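Local coordinates for probable L,D-transpeptidase 3 (Mycobacterium tuberculosis, PDB 6D4K), which is a probable peptidoglycan L,D-transpeptidase that may carry out still unknown cross-linking reactions in the mycobacterial cell wall and is acylated by the beta-lactam faropenem, at residues 44-49 against 83-88; 61-66 against 76-81; 116-121 against 129-134; 181-186 against 205-210; 218-223 against 236-241. All blocks are in the same frame, centred on the assembly; numbering follows the deposited sequence.

Contact 1. Residues 44-49 against 83-88; sequences PVVVTF and NDVVQW
Val47 and Val86 face each other as an antiparallel hydrogen-bonded pair, Val47 N giving its proton to Val86 O at 2.8 Å and Val86 N returning one to Val47 O at 3.0 Å. Val45 and Trp88, the next hydrogen-bonded pair, exchange two bonds in the same way, and Phe49 N closes the ladder on Asp84 O (2.8 Å, N-H...O angle 173°). On the face of Val45, Val47, Val86 and Trp88 the side chains are buried. CG1 of Val86 lies between its own backbone N and carbonyl carbon (chi1 69°), a rotation that brings it to 3.7 Å from CE2 of the Phe49 ring, while CG2 of Val45 comes within 3.9 Å of CE3 of Trp88, the two side chains running side by side. Beta-branched and aromatic residues suit this face, which packs on Leu102 and Val104 of strand 99-104 and on Phe78. The other face is more mixed: CG1 of Val46 meets CG1 of Val85 at 3.6 Å, and Gln87 lays OE1 3.5 Å from CG of Pro44 while its NE2 is held by Glu79 of the next strand. Strand 28-32 pairs with 45-49 on its other edge, which places this ladder at the centre of a four-stranded antiparallel sheet, facing a second sheet in the sandwich manner expected of a bacterial Ig-like domain.

Contact 2. Residues 61-66 against 76-81; sequences AAERAV and GKFEWL
Glu63 and Phe78 bury the largest areas here, with Trp80 next, and the side chain of Glu63 links the two aromatic residues. Its CG sits over one face of the Phe78 ring, 3.6 Å from CD2 and 4.0 Å from the ring centroid, a CH-pi contact; the two side chains run antiparallel as they pass, with carboxylate and ring planes only 17° apart. Beyond CG the chain stays extended (chi2 166°), which carries OE2 past the ring to Trp80. There Trp80 NE1 donates to Glu63 OE2 over 2.8 Å, the acceptor lying in the indole plane and using its anti lone pair. The same oxygen takes a second proton from a water that also donates to Phe78 O. Small Ala62, one residue earlier on the helix, lets the indole come close: Ala62 CB is 4.0 Å from Trp80 CH2, at the ring edge. Val66, just past the helix, sets CG2 4.1 Å from CE1 of Phe78. Val86 of the neighbouring strand 85-90 packs against both aromatic residues. Glutamate suits its place because its methylenes are apolar enough to lie on a ring while its end is an acceptor. Two donors on OE2 would tend to stabilise the charged carboxylate, and the indole N-H gains a partner at the border of the apolar interior.

Contact 3. Residues 116-121 against 129-134; sequences AVVGVA and TVSIDG
Asp133 folds its side chain back onto Ala116 at the end of a beta hairpin. From CB, which points away from the opposite strand, CG turns back to 3.9 Å from Ala116 N, set beside its own backbone N by a chi1 of -61°. OD1 then accepts from Ala116 N at 2.9 Å, met from above the carboxylate plane and with a nearly straight N-H...O angle of 171°, and lies 3.8 Å from Ala116 CB. OD2, the other oxygen, is taken by His97 NE2 outside the hairpin. The backbone N of Asp133 donates in turn to Ala116 O, so one residue both gives to and accepts from Ala116. Further along, Val118 pairs with Ser131 and Val120 with Thr129 through two bonds each. Ser131 OG and Ala116 O share a water, which also accepts from Gly134 N. Gly134 has a positive phi of 89°, where a beta carbon would collide with the carbonyl oxygen of the residue before, which is why glycine sits here. Val117, Val130 and Ile132 share the face turned to helix 241-250, Val117 CG1 lying 4.2 Å from Val130 CG1. There Val130 touches Trp246 and Tyr247, while strand 256-260 runs parallel to 117-122 on one side and strand 157-159 pairs with 127-132 on the other.

Contact 4. Residues 181-186 against 205-210; sequences RSVIMD and DYAVRI
A G1 beta bulge, in which Ser182 and Val183 both face Val204, bends the chain where Arg181 and Ser182 meet the corner at Asp205 and Tyr206, close to the active site of the catalytic domain. The guanidinium of Arg181 lies flat on the Tyr206 ring, planes 17° apart; Tyr206 CE1 lies over the centre of the guanidinium, so the cation is off-centre on the ring. Bends at chi2 and chi3 (-73° and -50°) curl the long chain back over the ring. From there Arg181 grips Asp205 side-on: Arg181 NE donates to Asp205 O at 3.1 Å, and Arg181 NH2 forms a salt bridge to Asp205 OD1 at 3.0 Å, reached on the syn side. Ser182 N also donates to Asp205 O, at 3.0 Å and from the opposite face of that carbonyl's plane. Val183 CG1 meets Ala207 CB at 3.6 Å; alanine is small enough to sit between Val183 and the neighbourhood of His218. The other oxygen of Asp205, OD2, forms a salt bridge with Arg241, and Tyr206 meets Tyr248 edge to face. Arginine suits the corner because a flat cation can stack on an aromatic face while its edge N-H groups bind a carboxylate and a carbonyl. Flanked by two arginines, the carboxylate of Asp205 would be expected to remain ionised, while the double grip on its carbonyl oxygen should fix the turn.

Contact 5. Residues 218-223 against 236-241; sequences HSAPWA and CISLSR
The active site of the L,D-transpeptidase (YkuD) fold lies here, where strand 216-219 runs parallel to strand 237-239 and brings His218, the predicted proton donor/acceptor, next to Cys236, the predicted nucleophile, which faropenem acylates. Three backbone bonds set the register: His218 N to Ile237 O at 3.1 Å, Leu239 N to His218 O at 2.9 Å, and Ala220 N to Leu239 O at 2.8 Å. His218 and Ser238 are thus neighbours on one face, and Ser219 and Leu239 on the other, against Ala244 of the following helix. The imidazole leaves CB between its own backbone N and carbonyl carbon (chi1 69°), leaning toward the cysteine; Cys236 CB sits at the ring edge, in plane, 3.5 Å from His218 NE2. Cys236 SG is 4.1 Å from His218 CD2 and stands oblique to the ring, 4.9 Å from the ring centroid. Small residues pack beside it: Ala220 CB and Ser238 CB touch at 3.8 Å. Ser219 OG is engaged by Tyr206 N. Ser240, placed right before helix 241-250, N-caps it by taking Asp243 N on OG, which ties the start of the helix to the end of strand 237-239. The ring's rotation is probably held by its other nitrogen: His218 ND1 donates to Ser219 O at 2.8 Å, from well above the carbonyl plane and at an N-H...O angle of 150°.

Overall arrangement
From the N terminus the chain first builds the Ig-like domain, where contact 1 closes a loop from strand 45-49 to strand 85-90 and contact 2 nests inside it, tying helix 59-65 to the edge strand 76-80 of the same sheet. The chain then enters the catalytic domain, whose contacts follow in series without crossing. Contact 3 closes the hairpin 117-122/127-132, contact 4 joins a bulged corner to strand 207-209, and contact 5 joins the next strand to 237-239. All three reach one mixed sheet. Contacts 4 and 5 sit side by side on neighbouring strands 207-209 and 216-219, contacts 3 and 5 touch through Ala121 and Ile237, whereas contacts 1 and 5 have centres about 32 Å apart.

Contact 1. Residues 44-49 against 83-88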
# COMPACT_ATOMS: atom_id res chain seq x y z
N PRO A 44 -9.33 -2.05 -3.38
CA PRO A 44 -10.69 -2.09 -2.84
C PRO A 44 -11.70 -1.52 -3.82
O PRO A 44 -11.38 -0.86 -4.81
CB PRO A 44 -10.58 -1.22 -1.59
CG PRO A 44 -9.48 -0.24 -1.91
CD PRO A 44 -8.47 -1.08 -2.68
N VAL A 45 -12.97 -1.79 -3.53
CA VAL A 45 -14.07 -1.16 -4.24
C VAL A 45 -14.54 0.01 -3.38
O VAL A 45 -15.01 -0.17 -2.26
CB VAL A 45 -15.20 -2.16 -4.53
CG1 VAL A 45 -16.33 -1.44 -5.25
CG2 VAL A 45 -14.65 -3.33 -5.36
N VAL A 46 -14.39 1.22 -3.90
CA VAL A 46 -14.62 2.44 -3.12
C VAL A 46 -15.88 3.12 -3.65
O VAL A 46 -15.94 3.50 -4.83
CB VAL A 46 -13.41 3.39 -3.16
CG1 VAL A 46 -13.61 4.56 -2.19
CG2 VAL A 46 -12.13 2.62 -2.84
N VAL A 47 -16.87 3.27 -2.78
CA VAL A 47 -18.18 3.76 -3.16
C VAL A 47 -18.35 5.15 -2.55
O VAL A 47 -18.29 5.31 -1.32
CB VAL A 47 -19.30 2.81 -2.69
CG1 VAL A 47 -20.65 3.36 -3.13
CG2 VAL A 47 -19.07 1.37 -3.21
N THR A 48 -18.55 6.16 -3.39
CA THR A 48 -18.74 7.54 -2.95
C THR A 48 -20.20 7.91 -3.11
O THR A 48 -20.76 7.78 -4.21
CB THR A 48 -17.86 8.50 -3.76
OG1 THR A 48 -16.48 8.18 -3.51
CG2 THR A 48 -18.13 9.96 -3.35
N PHE A 49 -20.82 8.35 -2.03
CA PHE A 49 -22.23 8.71 -2.02
C PHE A 49 -22.44 10.18 -2.38
O PHE A 49 -21.59 11.03 -2.13
CB PHE A 49 -22.86 8.41 -0.66
CG PHE A 49 -22.92 6.95 -0.33
CD1 PHE A 49 -23.95 6.18 -0.82
CD2 PHE A 49 -21.94 6.36 0.45
CE1 PHE A 49 -24.04 4.82 -0.52
CE2 PHE A 49 -21.99 4.99 0.74
CZ PHE A 49 -23.05 4.23 0.26
N ASN A 83 -18.28 10.02 6.02
CA ASN A 83 -19.74 9.89 6.03
C ASN A 83 -20.29 9.59 4.65
O ASN A 83 -21.41 9.07 4.54
CB ASN A 83 -20.42 11.17 6.52
CG ASN A 83 -19.98 11.58 7.89
OD1 ASN A 83 -20.03 10.78 8.83
ND2 ASN A 83 -19.56 12.83 8.03
N ASP A 84 -19.54 9.89 3.59
CA ASP A 84 -20.01 9.69 2.23
C ASP A 84 -19.12 8.75 1.42
O ASP A 84 -19.24 8.73 0.19
CB ASP A 84 -20.16 11.03 1.50
CG ASP A 84 -18.85 11.81 1.41
OD1 ASP A 84 -18.82 12.84 0.69
OD2 ASP A 84 -17.85 11.40 2.05
N VAL A 85 -18.21 8.01 2.07
CA VAL A 85 -17.34 7.09 1.36
C VAL A 85 -17.26 5.79 2.14
O VAL A 85 -16.79 5.79 3.29
CB VAL A 85 -15.93 7.64 1.11
CG1 VAL A 85 -15.06 6.57 0.43
CG2 VAL A 85 -15.99 8.91 0.24
N VAL A 86 -17.66 4.69 1.52
CA VAL A 86 -17.45 3.36 2.10
C VAL A 86 -16.60 2.56 1.12
O VAL A 86 -16.82 2.59 -0.09
CB VAL A 86 -18.76 2.62 2.49
CG1 VAL A 86 -19.59 2.22 1.26
CG2 VAL A 86 -18.46 1.42 3.39
N GLN A 87 -15.60 1.86 1.64
CA GLN A 87 -14.81 0.99 0.79
C GLN A 87 -15.06 -0.46 1.15
O GLN A 87 -15.29 -0.79 2.32
CB GLN A 87 -13.32 1.30 0.84
CG GLN A 87 -12.56 0.84 2.04
CD GLN A 87 -11.09 1.09 1.88
OE1 GLN A 87 -10.66 1.61 0.85
NE2 GLN A 87 -10.32 0.76 2.90
N TRP A 88 -15.02 -1.31 0.15
CA TRP A 88 -15.22 -2.74 0.32
C TRP A 88 -13.87 -3.39 0.07
O TRP A 88 -13.33 -3.30 -1.04
CB TRP A 88 -16.28 -3.20 -0.68
CG TRP A 88 -16.71 -4.62 -0.58
CD1 TRP A 88 -17.69 -5.14 0.22
CD2 TRP A 88 -16.22 -5.71 -1.37
NE1 TRP A 88 -17.83 -6.50 -0.02
CE2 TRP A 88 -16.93 -6.87 -0.98
CE3 TRP A 88 -15.23 -5.82 -2.36
CZ2 TRP A 88 -16.70 -8.10 -1.58
CZ3 TRP A 88 -15.00 -7.06 -2.93
CH2 TRP A 88 -15.73 -8.19 -2.53
O HOH W 1 -21.21 13.59 -0.15

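Contact 2. Residues 61-66 against 76-81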
# COMPACT_ATOMS: atom_id res chain seq x y z
N ALA A 61 -28.10 -0.40 6.07
CA ALA A 61 -28.97 -0.34 4.90
C ALA A 61 -28.21 0.20 3.69
O ALA A 61 -28.41 -0.27 2.57
CB ALA A 61 -30.22 0.48 5.22
N ALA A 62 -27.33 1.18 3.89
CA ALA A 62 -26.53 1.69 2.78
C ALA A 62 -25.62 0.59 2.21
O ALA A 62 -25.52 0.43 0.99
CB ALA A 62 -25.74 2.93 3.20
N GLU A 63 -24.99 -0.20 3.09
CA GLU A 63 -24.13 -1.30 2.64
C GLU A 63 -24.90 -2.31 1.80
O GLU A 63 -24.39 -2.82 0.79
CB GLU A 63 -23.51 -1.99 3.85
CG GLU A 63 -22.42 -1.16 4.48
CD GLU A 63 -22.01 -1.62 5.85
OE1 GLU A 63 -22.39 -2.75 6.24
OE2 GLU A 63 -21.33 -0.84 6.55
N ARG A 64 -26.14 -2.59 2.17
CA ARG A 64 -26.95 -3.51 1.38
C ARG A 64 -27.31 -2.90 0.03
O ARG A 64 -27.31 -3.59 -0.99
CB ARG A 64 -28.20 -3.92 2.17
CG ARG A 64 -27.89 -4.76 3.41
CD ARG A 64 -29.10 -5.46 3.98
NE ARG A 64 -30.17 -4.53 4.34
CZ ARG A 64 -30.28 -3.94 5.53
NH1 ARG A 64 -29.41 -4.18 6.49
NH2 ARG A 64 -31.29 -3.10 5.75
N ALA A 65 -27.55 -1.58 0.01
CA ALA A 65 -27.90 -0.93 -1.25
C ALA A 65 -26.73 -0.93 -2.22
O ALA A 65 -26.94 -0.91 -3.44
CB ALA A 65 -28.37 0.50 -0.98
N VAL A 66 -25.49 -1.00 -1.72
CA VAL A 66 -24.31 -0.94 -2.57
C VAL A 66 -23.59 -2.29 -2.55
O VAL A 66 -22.38 -2.37 -2.76
CB VAL A 66 -23.38 0.23 -2.20
CG1 VAL A 66 -24.16 1.55 -2.27
CG2 VAL A 66 -22.75 0.04 -0.80
N GLY A 76 -15.77 -9.90 1.03
CA GLY A 76 -15.09 -8.71 1.51
C GLY A 76 -15.79 -8.07 2.68
O GLY A 76 -16.79 -8.58 3.19
N LYS A 77 -15.24 -6.95 3.12
CA LYS A 77 -15.75 -6.26 4.30
C LYS A 77 -15.82 -4.76 4.03
O LYS A 77 -14.89 -4.19 3.45
CB LYS A 77 -14.85 -6.52 5.51
CG LYS A 77 -14.86 -7.96 6.00
CD LYS A 77 -13.70 -8.23 6.95
CE LYS A 77 -13.75 -9.65 7.49
NZ LYS A 77 -13.48 -10.62 6.41
N PHE A 78 -16.89 -4.12 4.49
CA PHE A 78 -17.05 -2.69 4.34
C PHE A 78 -16.35 -1.93 5.46
O PHE A 78 -16.42 -2.31 6.63
CB PHE A 78 -18.53 -2.30 4.35
CG PHE A 78 -19.26 -2.62 3.07
CD1 PHE A 78 -19.03 -1.89 1.92
CD2 PHE A 78 -20.21 -3.64 3.03
CE1 PHE A 78 -19.72 -2.16 0.75
CE2 PHE A 78 -20.90 -3.93 1.87
CZ PHE A 78 -20.66 -3.19 0.72
N GLU A 79 -15.66 -0.85 5.08
CA GLU A 79 -15.06 0.09 6.03
C GLU A 79 -15.45 1.50 5.60
O GLU A 79 -15.25 1.87 4.45
CB GLU A 79 -13.53 -0.00 6.01
CG GLU A 79 -12.95 -1.37 6.25
CD GLU A 79 -11.43 -1.36 6.17
OE1 GLU A 79 -10.87 -0.39 5.60
OE2 GLU A 79 -10.80 -2.31 6.69
N TRP A 80 -16.00 2.28 6.53
CA TRP A 80 -16.40 3.64 6.22
C TRP A 80 -15.19 4.57 6.36
O TRP A 80 -14.59 4.65 7.44
CB TRP A 80 -17.58 4.07 7.10
CG TRP A 80 -18.82 3.37 6.65
CD1 TRP A 80 -19.19 2.10 6.96
CD2 TRP A 80 -19.82 3.89 5.77
NE1 TRP A 80 -20.38 1.79 6.33
CE2 TRP A 80 -20.79 2.87 5.59
CE3 TRP A 80 -19.99 5.11 5.11
CZ2 TRP A 80 -21.91 3.04 4.78
CZ3 TRP A 80 -21.11 5.30 4.32
CH2 TRP A 80 -22.05 4.25 4.14
N LEU A 81 -14.83 5.24 5.27
CA LEU A 81 -13.72 6.19 5.27
C LEU A 81 -14.16 7.61 5.62
O LEU A 81 -13.35 8.39 6.14
CB LEU A 81 -13.02 6.19 3.91
CG LEU A 81 -12.55 4.83 3.40
CD1 LEU A 81 -11.75 4.96 2.10
CD2 LEU A 81 -11.73 4.13 4.47
O HOH W 2 -18.90 -1.61 8.31

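Contact 3. Residues 116-121 against 129-134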
# COMPACT_ATOMS: atom_id res chain seq x y z
N ALA A 116 0.39 -9.42 -10.21
CA ALA A 116 0.34 -9.43 -8.75
C ALA A 116 1.71 -9.05 -8.23
O ALA A 116 2.63 -9.86 -8.24
CB ALA A 116 -0.10 -10.79 -8.22
N VAL A 117 1.88 -7.81 -7.81
CA VAL A 117 3.16 -7.34 -7.31
C VAL A 117 2.99 -7.22 -5.81
O VAL A 117 2.32 -6.31 -5.31
CB VAL A 117 3.60 -6.02 -7.95
CG1 VAL A 117 4.95 -5.57 -7.39
CG2 VAL A 117 3.62 -6.15 -9.48
N VAL A 118 3.55 -8.19 -5.08
CA VAL A 118 3.33 -8.35 -3.65
C VAL A 118 4.63 -8.05 -2.93
O VAL A 118 5.68 -8.61 -3.29
CB VAL A 118 2.86 -9.78 -3.31
CG1 VAL A 118 2.63 -9.93 -1.82
CG2 VAL A 118 1.61 -10.16 -4.11
N GLY A 119 4.56 -7.21 -1.90
CA GLY A 119 5.72 -6.93 -1.08
C GLY A 119 5.49 -7.38 0.35
O GLY A 119 4.45 -7.05 0.94
N VAL A 120 6.42 -8.13 0.92
CA VAL A 120 6.30 -8.64 2.28
C VAL A 120 7.46 -8.11 3.11
O VAL A 120 8.62 -8.41 2.81
CB VAL A 120 6.25 -10.18 2.32
CG1 VAL A 120 6.12 -10.67 3.76
CG2 VAL A 120 5.10 -10.70 1.48
N ALA A 121 7.15 -7.33 4.13
CA ALA A 121 8.15 -6.80 5.05
C ALA A 121 8.22 -7.70 6.28
O ALA A 121 7.19 -8.01 6.89
CB ALA A 121 7.78 -5.38 5.49
N THR A 129 10.51 -8.46 0.69
CA THR A 129 10.57 -9.45 -0.37
C THR A 129 9.50 -9.13 -1.40
O THR A 129 8.31 -9.06 -1.07
CB THR A 129 10.34 -10.85 0.19
OG1 THR A 129 11.30 -11.12 1.23
CG2 THR A 129 10.47 -11.90 -0.92
N VAL A 130 9.92 -8.94 -2.65
CA VAL A 130 9.00 -8.59 -3.73
C VAL A 130 8.84 -9.79 -4.64
O VAL A 130 9.83 -10.41 -5.06
CB VAL A 130 9.49 -7.35 -4.52
CG1 VAL A 130 8.51 -7.02 -5.64
CG2 VAL A 130 9.67 -6.17 -3.60
N SER A 131 7.60 -10.10 -4.98
CA SER A 131 7.31 -11.11 -5.98
C SER A 131 6.38 -10.53 -7.04
O SER A 131 5.55 -9.66 -6.76
CB SER A 131 6.69 -12.36 -5.37
OG SER A 131 5.49 -12.05 -4.70
N ILE A 132 6.54 -11.04 -8.26
CA ILE A 132 5.72 -10.66 -9.39
C ILE A 132 5.06 -11.94 -9.89
O ILE A 132 5.75 -12.87 -10.34
CB ILE A 132 6.54 -9.96 -10.49
CG1 ILE A 132 7.22 -8.71 -9.91
CG2 ILE A 132 5.65 -9.57 -11.66
CD1 ILE A 132 8.07 -7.95 -10.91
N ASP A 133 3.73 -12.01 -9.76
CA ASP A 133 2.98 -13.22 -10.11
C ASP A 133 3.57 -14.46 -9.44
O ASP A 133 3.69 -15.52 -10.04
CB ASP A 133 2.84 -13.38 -11.62
CG ASP A 133 2.09 -12.21 -12.26
OD1 ASP A 133 1.03 -11.82 -11.74
OD2 ASP A 133 2.57 -11.69 -13.29
N GLY A 134 3.96 -14.31 -8.17
CA GLY A 134 4.44 -15.42 -7.37
C GLY A 134 5.93 -15.67 -7.45
O GLY A 134 6.45 -16.47 -6.66
O HOH W 3 3.43 -11.97 -6.47
O HOH W 4 10.65 -10.22 3.60

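Contact 4. Residues 181-186 against 205-210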
# COMPACT_ATOMS: atom_id res chain seq x y z
N ARG A 181 6.89 10.98 -6.28
CA ARG A 181 8.31 11.29 -6.33
C ARG A 181 8.61 12.56 -5.55
O ARG A 181 7.78 13.47 -5.46
CB ARG A 181 8.77 11.50 -7.77
CG ARG A 181 8.55 10.30 -8.67
CD ARG A 181 9.53 9.20 -8.36
NE ARG A 181 10.91 9.68 -8.31
CZ ARG A 181 11.72 9.72 -9.36
NH1 ARG A 181 11.29 9.33 -10.55
NH2 ARG A 181 12.96 10.17 -9.23
N SER A 182 9.82 12.61 -4.98
CA SER A 182 10.37 13.81 -4.35
C SER A 182 9.37 14.45 -3.39
O SER A 182 9.18 15.67 -3.36
CB SER A 182 10.88 14.81 -5.38
OG SER A 182 11.96 14.26 -6.12
N VAL A 183 8.73 13.62 -2.58
CA VAL A 183 7.73 14.13 -1.65
C VAL A 183 8.40 14.49 -0.33
O VAL A 183 9.34 13.82 0.13
CB VAL A 183 6.56 13.13 -1.47
CG1 VAL A 183 7.00 11.91 -0.69
CG2 VAL A 183 5.38 13.81 -0.80
N ILE A 184 7.94 15.57 0.27
CA ILE A 184 8.48 16.03 1.55
C ILE A 184 7.81 15.23 2.66
O ILE A 184 6.58 15.20 2.76
CB ILE A 184 8.26 17.54 1.74
CG1 ILE A 184 9.03 18.33 0.67
CG2 ILE A 184 8.68 17.96 3.14
CD1 ILE A 184 10.52 18.07 0.68
N MET A 185 8.62 14.57 3.47
CA MET A 185 8.13 13.86 4.64
C MET A 185 8.59 14.58 5.90
O MET A 185 9.77 14.93 6.03
CB MET A 185 8.56 12.39 4.63
CG MET A 185 7.66 11.52 3.76
SD MET A 185 8.04 9.77 3.89
CE MET A 185 8.58 9.64 5.60
N ASP A 186 7.64 14.81 6.80
CA ASP A 186 7.80 15.67 7.95
C ASP A 186 7.60 14.84 9.21
O ASP A 186 6.80 13.90 9.22
CB ASP A 186 6.73 16.76 7.87
CG ASP A 186 7.07 17.97 8.68
OD1 ASP A 186 7.03 17.86 9.92
OD2 ASP A 186 7.37 19.03 8.07
N ASP A 205 12.76 10.32 -2.31
CA ASP A 205 12.82 10.23 -3.77
C ASP A 205 11.67 9.41 -4.33
O ASP A 205 10.92 9.87 -5.20
CB ASP A 205 14.17 9.64 -4.19
CG ASP A 205 14.58 10.07 -5.58
OD1 ASP A 205 13.71 10.51 -6.36
OD2 ASP A 205 15.79 9.96 -5.89
N TYR A 206 11.53 8.16 -3.87
CA TYR A 206 10.45 7.28 -4.29
C TYR A 206 9.61 6.98 -3.06
O TYR A 206 10.16 6.60 -2.02
CB TYR A 206 11.00 5.97 -4.88
CG TYR A 206 11.83 6.17 -6.12
CD1 TYR A 206 11.26 6.15 -7.38
CD2 TYR A 206 13.20 6.41 -6.03
CE1 TYR A 206 12.01 6.35 -8.52
CE2 TYR A 206 13.97 6.61 -7.16
CZ TYR A 206 13.37 6.58 -8.41
OH TYR A 206 14.14 6.78 -9.54
N ALA A 207 8.30 7.15 -3.16
CA ALA A 207 7.43 7.02 -2.00
C ALA A 207 6.16 6.27 -2.38
O ALA A 207 5.36 6.76 -3.18
CB ALA A 207 7.08 8.40 -1.42
N VAL A 208 5.98 5.09 -1.78
CA VAL A 208 4.82 4.24 -2.00
C VAL A 208 4.00 4.29 -0.72
O VAL A 208 4.40 3.72 0.30
CB VAL A 208 5.24 2.79 -2.33
CG1 VAL A 208 4.03 1.93 -2.60
CG2 VAL A 208 6.21 2.77 -3.52
N ARG A 209 2.87 5.00 -0.74
CA ARG A 209 2.07 5.18 0.47
C ARG A 209 1.19 3.95 0.69
O ARG A 209 0.52 3.48 -0.24
CB ARG A 209 1.17 6.40 0.33
CG ARG A 209 0.31 6.64 1.56
CD ARG A 209 -0.82 7.62 1.28
NE ARG A 209 -0.32 8.95 0.99
CZ ARG A 209 -0.27 9.94 1.88
NH1 ARG A 209 -0.67 9.73 3.13
NH2 ARG A 209 0.20 11.13 1.53
N ILE A 210 1.18 3.42 1.91
CA ILE A 210 0.40 2.23 2.23
C ILE A 210 -0.62 2.45 3.34
O ILE A 210 -1.43 1.55 3.60
CB ILE A 210 1.27 0.99 2.52
CG1 ILE A 210 2.17 1.21 3.74
CG2 ILE A 210 2.10 0.63 1.30
CD1 ILE A 210 2.98 -0.01 4.13

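Contact 5. Residues 218-223 against 236-241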
# COMPACT_ATOMS: atom_id res chain seq x y z
N HIS A 218 9.75 3.38 1.03
CA HIS A 218 10.41 4.50 0.36
C HIS A 218 11.92 4.33 0.36
O HIS A 218 12.49 3.51 1.09
CB HIS A 218 10.00 5.83 1.00
CG HIS A 218 10.53 6.03 2.38
ND1 HIS A 218 11.73 6.67 2.62
CD2 HIS A 218 10.04 5.69 3.59
CE1 HIS A 218 11.95 6.70 3.93
NE2 HIS A 218 10.94 6.12 4.54
N SER A 219 12.56 5.14 -0.47
CA SER A 219 14.02 5.20 -0.52
C SER A 219 14.53 5.97 0.69
O SER A 219 14.02 7.03 1.04
CB SER A 219 14.47 5.93 -1.78
OG SER A 219 13.73 7.12 -1.97
N ALA A 220 15.57 5.43 1.32
CA ALA A 220 16.15 6.03 2.53
C ALA A 220 17.67 5.95 2.45
O ALA A 220 18.31 5.20 3.20
CB ALA A 220 15.61 5.34 3.78
N PRO A 221 18.28 6.74 1.56
CA PRO A 221 19.74 6.64 1.38
C PRO A 221 20.56 6.97 2.62
O PRO A 221 21.65 6.42 2.79
CB PRO A 221 20.03 7.59 0.21
CG PRO A 221 18.83 8.49 0.13
CD PRO A 221 17.67 7.72 0.65
N TRP A 222 20.06 7.85 3.48
CA TRP A 222 20.75 8.14 4.74
C TRP A 222 20.74 6.94 5.68
O TRP A 222 21.53 6.91 6.63
CB TRP A 222 20.09 9.32 5.43
CG TRP A 222 18.67 9.02 5.77
CD1 TRP A 222 18.20 8.45 6.91
CD2 TRP A 222 17.52 9.24 4.93
NE1 TRP A 222 16.83 8.31 6.85
CE2 TRP A 222 16.39 8.79 5.64
CE3 TRP A 222 17.35 9.79 3.65
CZ2 TRP A 222 15.11 8.87 5.12
CZ3 TRP A 222 16.07 9.86 3.14
CH2 TRP A 222 14.96 9.41 3.87
N ALA A 223 19.87 5.96 5.44
CA ALA A 223 19.67 4.83 6.34
C ALA A 223 20.34 3.55 5.84
O ALA A 223 20.01 2.46 6.33
CB ALA A 223 18.18 4.59 6.59
N CYS A 236 8.02 3.64 8.82
CA CYS A 236 8.07 3.35 7.40
C CYS A 236 9.01 2.19 7.10
O CYS A 236 9.87 1.82 7.91
CB CYS A 236 8.51 4.59 6.61
SG CYS A 236 7.29 5.92 6.61
N ILE A 237 8.83 1.61 5.92
CA ILE A 237 9.67 0.52 5.43
C ILE A 237 10.75 1.15 4.55
O ILE A 237 10.46 1.64 3.45
CB ILE A 237 8.85 -0.50 4.65
CG1 ILE A 237 7.85 -1.20 5.58
CG2 ILE A 237 9.76 -1.50 3.92
CD1 ILE A 237 6.68 -1.83 4.85
N SER A 238 11.99 1.14 5.03
CA SER A 238 13.09 1.85 4.39
C SER A 238 13.83 0.91 3.45
O SER A 238 14.15 -0.22 3.83
CB SER A 238 14.06 2.35 5.46
OG SER A 238 13.47 3.34 6.27
N LEU A 239 14.12 1.39 2.24
CA LEU A 239 14.89 0.64 1.26
C LEU A 239 16.02 1.51 0.72
O LEU A 239 16.02 2.73 0.89
CB LEU A 239 14.01 0.20 0.08
CG LEU A 239 12.79 -0.67 0.36
CD1 LEU A 239 11.98 -0.88 -0.91
CD2 LEU A 239 13.20 -2.01 0.96
N SER A 240 16.98 0.88 0.06
CA SER A 240 17.97 1.63 -0.70
C SER A 240 17.28 2.34 -1.86
O SER A 240 16.17 1.99 -2.26
CB SER A 240 19.06 0.70 -1.24
OG SER A 240 18.57 -0.08 -2.32
N ARG A 241 17.95 3.36 -2.40
CA ARG A 241 17.37 4.07 -3.54
C ARG A 241 17.12 3.13 -4.71
O ARG A 241 16.07 3.19 -5.36
CB ARG A 241 18.26 5.24 -3.98
CG ARG A 241 17.57 6.15 -4.99
CD ARG A 241 18.54 7.06 -5.73
NE ARG A 241 17.84 8.15 -6.41
CZ ARG A 241 17.31 8.06 -7.63
NH1 ARG A 241 17.41 6.94 -8.33
NH2 ARG A 241 16.68 9.11 -8.16